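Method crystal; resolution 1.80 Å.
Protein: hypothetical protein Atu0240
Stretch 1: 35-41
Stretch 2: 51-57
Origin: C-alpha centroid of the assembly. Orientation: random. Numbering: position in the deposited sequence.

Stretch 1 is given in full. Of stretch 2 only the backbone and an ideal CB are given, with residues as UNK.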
# COMPACT_ATOMS: atom_id res chain seq x y z
N GLY A 35 0.47 2.71 -14.19
CA GLY A 35 0.63 4.12 -14.57
C GLY A 35 -0.65 4.72 -15.11
O GLY A 35 -0.81 5.93 -15.10
N GLU A 36 -1.55 3.86 -15.58
CA GLU A 36 -2.85 4.26 -16.12
C GLU A 36 -3.78 4.98 -15.11
O GLU A 36 -4.75 5.63 -15.51
CB GLU A 36 -3.57 3.04 -16.71
CG GLU A 36 -2.87 2.42 -17.93
CD GLU A 36 -1.73 1.44 -17.58
OE1 GLU A 36 -1.55 1.07 -16.39
OE2 GLU A 36 -1.00 1.05 -18.51
N ILE A 37 -3.49 4.87 -13.81
CA ILE A 37 -4.32 5.57 -12.81
C ILE A 37 -4.07 7.09 -12.78
O ILE A 37 -4.88 7.85 -12.26
CB ILE A 37 -4.25 4.94 -11.37
CG1 ILE A 37 -2.90 5.19 -10.70
CG2 ILE A 37 -4.60 3.44 -11.40
CD1 ILE A 37 -2.90 5.01 -9.17
N ILE A 38 -2.96 7.54 -13.36
CA ILE A 38 -2.64 8.95 -13.35
C ILE A 38 -3.47 9.71 -14.39
O ILE A 38 -3.51 9.33 -15.56
CB ILE A 38 -1.12 9.16 -13.57
CG1 ILE A 38 -0.30 8.52 -12.42
CG2 ILE A 38 -0.79 10.64 -13.77
CD1 ILE A 38 -0.70 8.89 -11.01
N GLY A 39 -4.14 10.77 -13.96
CA GLY A 39 -4.94 11.57 -14.89
C GLY A 39 -4.28 12.76 -15.55
O GLY A 39 -3.07 12.77 -15.79
N GLU A 40 -5.10 13.76 -15.84
CA GLU A 40 -4.69 15.03 -16.45
C GLU A 40 -4.09 15.97 -15.40
O GLU A 40 -4.42 15.86 -14.22
CB GLU A 40 -5.93 15.68 -17.08
CG GLU A 40 -6.31 15.10 -18.42
CD GLU A 40 -5.27 15.44 -19.47
OE1 GLU A 40 -5.24 16.62 -19.92
OE2 GLU A 40 -4.46 14.55 -19.81
N PRO A 41 -3.21 16.92 -15.80
CA PRO A 41 -2.68 17.80 -14.77
C PRO A 41 -3.73 18.71 -14.12
O PRO A 41 -4.71 19.09 -14.76
CB PRO A 41 -1.65 18.66 -15.52
CG PRO A 41 -1.35 17.89 -16.79
CD PRO A 41 -2.65 17.24 -17.14
N UNK A 51 1.05 18.61 -10.64
CA UNK A 51 1.16 17.21 -11.02
C UNK A 51 -0.20 16.60 -11.24
O UNK A 51 -1.14 16.95 -10.52
CB UNK A 51 1.92 16.42 -9.96
N UNK A 52 -0.32 15.67 -12.21
CA UNK A 52 -1.57 14.92 -12.28
C UNK A 52 -1.57 13.88 -11.15
O UNK A 52 -0.49 13.49 -10.68
CB UNK A 52 -1.74 14.25 -13.65
N UNK A 53 -2.74 13.48 -10.69
CA UNK A 53 -2.85 12.56 -9.54
C UNK A 53 -3.64 11.31 -9.92
O UNK A 53 -4.15 11.23 -11.04
CB UNK A 53 -3.52 13.26 -8.35
N UNK A 54 -3.73 10.34 -9.01
CA UNK A 54 -4.58 9.16 -9.23
C UNK A 54 -6.00 9.61 -9.50
O UNK A 54 -6.53 10.49 -8.80
CB UNK A 54 -4.54 8.21 -8.03
N UNK A 55 -6.60 9.02 -10.52
CA UNK A 55 -8.00 9.28 -10.81
C UNK A 55 -8.90 8.37 -9.98
O UNK A 55 -10.11 8.57 -9.93
CB UNK A 55 -8.28 9.09 -12.30
N UNK A 56 -8.29 7.36 -9.36
CA UNK A 56 -9.02 6.32 -8.64
C UNK A 56 -8.93 6.56 -7.13
O UNK A 56 -7.85 6.85 -6.62
CB UNK A 56 -8.47 4.94 -9.00
N UNK A 57 -10.06 6.41 -6.40
CA UNK A 57 -10.07 6.54 -4.95
C UNK A 57 -9.14 5.54 -4.26
O UNK A 57 -8.86 4.47 -4.80
CB UNK A 57 -11.50 6.36 -4.43

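Position 51 has its CA-to-CB bond pointing away from stretch 1, and nothing of that stretch lies within 5.5 Å of the ideal CB. Stretch 1 sets no demand here, and almost any side chain would fit. The residue is Asn51, and its side chain stays clear of stretch 1.

Position 52 points toward stretch 1. Its ideal CB is 2.9 Å from Gly39 O and 3.2 Å from Glu40 O, so there is little room for a branched or bulky CB. The phi of -75° is compatible with proline. The amide N faces no acceptor of stretch 1, and the Ile38 side chain offers an apolar surface nearby. A small residue or a compact ring would suit. The residue is Pro52. Its actual CB lies 3.0 Å from Gly39 O, slightly relieving the tight approach. The ring reaches Ile38, with Pro52 CG 3.5 Å from Ile38 CG2.

Position 53 has an extended backbone and a CB directed away, so its side chain is unconstrained by stretch 1. Its carbonyl does the pairing: Gly39 N donates to O of 53 at 3.0 Å, nearly straight at 170°. Many residues would serve; it is Leu53. A water accepts from Leu53 N (3.0 Å to the water O) and donates to Glu40 O (2.7 Å from the water O), linking the backbones.

Position 54 forms a single beta bridge with Ile38, and its CA lies 3.3 Å from Ile37 O in a CA-H...O contact. The CB points sideways, 3.8 Å from Ile37 CD1. A small residue, polar or apolar, would suit. It is Ser54. Its OG lies 3.5 Å from Ile37 CD1 and donates within its own stretch to the O of residue 56, 2.8 Å from OG.

Position 55 places its N 2.7 Å from Ile37 O, where it donates a hydrogen bond at 159°. This excludes proline. The CB points sideways, beside Gly39, whose lack of a side chain leaves space. Several aliphatic residues would suit. It is Ile55, whose CG2 packs 3.5 Å from Gly39 CA. An ideal CB on Gly39 would lie 2.6 Å from Ile55 CG2, a clash.

Position 56 points toward stretch 1, but its ideal CB is still 4.8 Å from Ile37 CG2. A medium or long side chain could cover that methyl. It is Gln56, with OE1 3.6 Å from Ile37 CG2; its amide group is hydrogen-bonded elsewhere in the structure.

Position 57 is out of reach, and its phi of -60° allows proline among many others. It is Pro57.

Stretch 2 (51-57) NPLSIQP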
# COMPACT_ATOMS: atom_id res chain seq x y z
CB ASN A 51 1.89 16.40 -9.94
CG ASN A 51 3.38 16.69 -9.88
OD1 ASN A 51 4.02 16.61 -8.82
ND2 ASN A 51 3.95 17.00 -11.03
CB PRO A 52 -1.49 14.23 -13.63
CG PRO A 52 -0.01 14.03 -13.87
CD PRO A 52 0.65 15.26 -13.24
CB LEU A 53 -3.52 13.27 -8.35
CG LEU A 53 -3.05 14.67 -7.89
CD1 LEU A 53 -3.91 15.17 -6.73
CD2 LEU A 53 -1.55 14.75 -7.53
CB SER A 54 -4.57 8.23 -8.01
OG SER A 54 -5.51 7.17 -8.20
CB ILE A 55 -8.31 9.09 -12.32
CG1 ILE A 55 -7.98 7.67 -12.79
CG2 ILE A 55 -7.58 10.15 -13.12
CD1 ILE A 55 -8.41 7.36 -14.24
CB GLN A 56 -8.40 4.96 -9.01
CG GLN A 56 -9.10 3.74 -8.50
CD GLN A 56 -8.61 2.44 -9.16
OE1 GLN A 56 -7.82 2.44 -10.12
NE2 GLN A 56 -9.09 1.32 -8.63
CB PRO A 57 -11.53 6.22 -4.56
CG PRO A 57 -12.30 6.51 -5.76
CD PRO A 57 -11.42 6.10 -6.90
O HOH W 1 -5.08 13.93 -12.48
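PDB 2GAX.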